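Octaprenyl-diphosphate synthase (Roseobacter denitrificans, PDB 4JXN) probably extends farnesyl diphosphate with five isopentenyl units to make all-trans-octaprenyl diphosphate, the precursor of the quinone side chain. Local coordinates at residues L79-E84 against F130-E135. Numbering follows the deposited sequence.
Sequences LAATVE and FQLMVE
Leu79 just grazes the partner: its CD2 comes to 4.5 Å from Met133 CA, although CB points away from helix 116-134, and the side chain also touches helices 57-68, 139-162 and 170-196. Two residues on, Ala81 directs CB toward the partner helix and meets the Leu132 methyl CD1 at 3.9 Å, an apolar touch. Thr82, the most covered residue, divides its branches between two neighbours. With chi1 -56°, CG2 stands anti to the backbone N and lies against the extended Met133 chain, 3.6 Å from its CG, and the two side chains cross at about a right angle; Met133 CE is 3.8 Å from the same methyl. OG1 takes the place beside the backbone N and lies 3.3 Å from Leu132 CB, a close approach to an aliphatic carbon and not a bond; its hydrogen bond goes to Asn78 O in its own helix, with a weak one to Ser129 O. An alanine here, with neither OG1 nor CG2, would probably open a gap against Met133, and the hydroxyl's bond to Asn78 O goes with it. The segment axes, 8.6 Å apart at 158°, mark an antiparallel helix pair in the all-helical prenyl synthase fold, beside the subunit interface, where Met133 also packs on Phe130 of the second subunit. Between the segments, then, cohesion is mainly van der Waals, and the buried hydroxyl is satisfied chiefly by Asn78 O, the bond to Ser129 O being weak.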
ATOM      1  N   LEU A  79     -12.639   5.809 -10.909  1.00 51.68           N
ATOM      2  CA  LEU A  79     -11.727   4.766 -11.350  1.00 72.38           C
ATOM      3  C   LEU A  79     -10.471   5.313 -12.016  1.00 42.02           C
ATOM      4  O   LEU A  79      -9.397   4.757 -11.849  1.00 52.71           O
ATOM      5  CB  LEU A  79     -12.455   3.806 -12.287  1.00 49.33           C
ATOM      6  CG  LEU A  79     -13.567   3.022 -11.596  1.00 61.25           C
ATOM      7  CD1 LEU A  79     -14.312   2.150 -12.601  1.00 62.11           C
ATOM      8  CD2 LEU A  79     -12.970   2.211 -10.451  1.00 59.69           C
ATOM      9  N   ALA A  80     -10.609   6.385 -12.785  1.00 49.40           N
ATOM     10  CA  ALA A  80      -9.447   6.970 -13.428  1.00 51.11           C
ATOM     11  C   ALA A  80      -8.562   7.663 -12.388  1.00 56.29           C
ATOM     12  O   ALA A  80      -7.344   7.629 -12.496  1.00 56.52           O
ATOM     13  CB  ALA A  80      -9.867   7.934 -14.525  1.00 53.80           C
ATOM     14  N   ALA A  81      -9.173   8.270 -11.371  1.00 58.00           N
ATOM     15  CA  ALA A  81      -8.404   8.836 -10.243  1.00 64.98           C
ATOM     16  C   ALA A  81      -7.602   7.755  -9.495  1.00 60.95           C
ATOM     17  O   ALA A  81      -6.374   7.882  -9.277  1.00 62.97           O
ATOM     18  CB  ALA A  81      -9.333   9.575  -9.285  1.00 68.17           C
ATOM     19  N   THR A  82      -8.303   6.691  -9.109  1.00 56.05           N
ATOM     20  CA  THR A  82      -7.671   5.491  -8.526  1.00 46.08           C
ATOM     21  C   THR A  82      -6.454   5.055  -9.327  1.00 55.62           C
ATOM     22  O   THR A  82      -5.378   4.794  -8.771  1.00 59.10           O
ATOM     23  CB  THR A  82      -8.673   4.328  -8.505  1.00 59.87           C
ATOM     24  OG1 THR A  82      -9.850   4.725  -7.789  1.00 46.94           O
ATOM     25  CG2 THR A  82      -8.079   3.084  -7.869  1.00 81.29           C
ATOM     26  N   VAL A  83      -6.630   4.979 -10.642  1.00 58.11           N
ATOM     27  CA  VAL A  83      -5.550   4.575 -11.532  1.00 51.26           C
ATOM     28  C   VAL A  83      -4.323   5.480 -11.346  1.00 50.47           C
ATOM     29  O   VAL A  83      -3.199   4.978 -11.230  1.00 54.65           O
ATOM     30  CB  VAL A  83      -6.022   4.534 -13.006  1.00 57.85           C
ATOM     31  CG1 VAL A  83      -4.834   4.491 -13.957  1.00 70.31           C
ATOM     32  CG2 VAL A  83      -6.941   3.335 -13.241  1.00 62.05           C
ATOM     33  N   GLU A  84      -4.521   6.800 -11.316  1.00 57.97           N
ATOM     34  CA  GLU A  84      -3.372   7.699 -11.133  1.00 76.01           C
ATOM     35  C   GLU A  84      -2.810   7.596  -9.719  1.00 55.88           C
ATOM     36  O   GLU A  84      -1.585   7.516  -9.546  1.00 85.68           O
ATOM     37  CB  GLU A  84      -3.671   9.165 -11.510  1.00 70.77           C
ATOM     38  CG  GLU A  84      -3.052   9.574 -12.849  1.00122.03           C
ATOM     39  CD  GLU A  84      -1.567   9.216 -12.995  1.00154.69           C
ATOM     40  OE1 GLU A  84      -1.150   8.650 -14.045  1.00 62.44           O
ATOM     41  OE2 GLU A  84      -0.795   9.502 -12.057  1.00117.54           O
ATOM     42  N   PHE A 130      -8.245   3.232  -2.761  1.00 59.95           N
ATOM     43  CA  PHE A 130      -9.088   2.122  -2.340  1.00 56.14           C
ATOM     44  C   PHE A 130     -10.482   2.621  -1.955  1.00 52.04           C
ATOM     45  O   PHE A 130     -11.512   2.031  -2.328  1.00 50.85           O
ATOM     46  CB  PHE A 130      -8.353   1.408  -1.184  1.00 74.70           C
ATOM     47  CG  PHE A 130      -9.085   0.246  -0.586  1.00 82.22           C
ATOM     48  CD1 PHE A 130      -9.979  -0.516  -1.326  1.00 80.93           C
ATOM     49  CD2 PHE A 130      -8.837  -0.109   0.734  1.00 85.59           C
ATOM     50  CE1 PHE A 130     -10.633  -1.588  -0.748  1.00127.18           C
ATOM     51  CE2 PHE A 130      -9.481  -1.186   1.313  1.00 87.97           C
ATOM     52  CZ  PHE A 130     -10.383  -1.925   0.570  1.00 94.93           C
ATOM     53  N   GLN A 131     -10.496   3.728  -1.224  1.00 52.69           N
ATOM     54  CA  GLN A 131     -11.718   4.461  -0.912  1.00 66.99           C
ATOM     55  C   GLN A 131     -12.534   4.813  -2.149  1.00 75.80           C
ATOM     56  O   GLN A 131     -13.757   4.644  -2.148  1.00 61.38           O
ATOM     57  CB  GLN A 131     -11.372   5.756  -0.175  1.00 55.11           C
ATOM     58  CG  GLN A 131     -10.945   5.550   1.266  1.00 65.34           C
ATOM     59  CD  GLN A 131     -10.658   6.859   1.977  1.00143.06           C
ATOM     60  OE1 GLN A 131      -9.818   7.659   1.540  1.00 68.27           O
ATOM     61  NE2 GLN A 131     -11.357   7.084   3.084  1.00 64.59           N
ATOM     62  N   LEU A 132     -11.857   5.326  -3.180  1.00 67.57           N
ATOM     63  CA  LEU A 132     -12.507   5.683  -4.463  1.00 62.38           C
ATOM     64  C   LEU A 132     -13.161   4.493  -5.186  1.00 55.97           C
ATOM     65  O   LEU A 132     -14.302   4.599  -5.645  1.00 58.48           O
ATOM     66  CB  LEU A 132     -11.515   6.387  -5.410  1.00 61.83           C
ATOM     67  CG  LEU A 132     -11.225   7.853  -5.071  1.00 60.50           C
ATOM     68  CD1 LEU A 132      -9.917   8.345  -5.679  1.00 74.09           C
ATOM     69  CD2 LEU A 132     -12.383   8.726  -5.522  1.00 63.03           C
ATOM     70  N   MET A 133     -12.459   3.363  -5.283  1.00 58.58           N
ATOM     71  CA  MET A 133     -13.049   2.192  -5.964  1.00 60.63           C
ATOM     72  C   MET A 133     -14.242   1.646  -5.181  1.00 58.60           C
ATOM     73  O   MET A 133     -15.237   1.215  -5.771  1.00 63.10           O
ATOM     74  CB  MET A 133     -12.052   1.040  -6.188  1.00 79.33           C
ATOM     75  CG  MET A 133     -10.586   1.323  -5.913  1.00 65.06           C
ATOM     76  SD  MET A 133      -9.572  -0.151  -6.185  1.00 65.73           S
ATOM     77  CE  MET A 133      -8.054   0.304  -5.336  1.00 70.40           C
ATOM     78  N   VAL A 134     -14.133   1.627  -3.855  1.00 50.01           N
ATOM     79  CA  VAL A 134     -15.209   1.089  -3.013  1.00 64.99           C
ATOM     80  C   VAL A 134     -16.483   1.901  -3.212  1.00 52.37           C
ATOM     81  O   VAL A 134     -17.585   1.345  -3.287  1.00 70.68           O
ATOM     82  CB  VAL A 134     -14.828   1.078  -1.508  1.00 64.99           C
ATOM     83  CG1 VAL A 134     -16.056   0.846  -0.625  1.00 65.17           C
ATOM     84  CG2 VAL A 134     -13.781   0.010  -1.234  1.00 63.14           C
ATOM     85  N   GLU A 135     -16.325   3.218  -3.307  1.00 60.85           N
ATOM     86  CA  GLU A 135     -17.465   4.101  -3.536  1.00 75.80           C
ATOM     87  C   GLU A 135     -18.239   3.806  -4.827  1.00 71.60           C
ATOM     88  O   GLU A 135     -19.387   4.226  -4.954  1.00 68.35           O
ATOM     89  CB  GLU A 135     -17.011   5.562  -3.515  1.00 68.34           C
ATOM     90  CG  GLU A 135     -16.626   6.054  -2.126  1.00 67.36           C
ATOM     91  CD  GLU A 135     -15.662   7.226  -2.156  1.00102.24           C
ATOM     92  OE1 GLU A 135     -14.789   7.300  -1.265  1.00 77.36           O
ATOM     93  OE2 GLU A 135     -15.773   8.075  -3.066  1.00 90.02           O
TER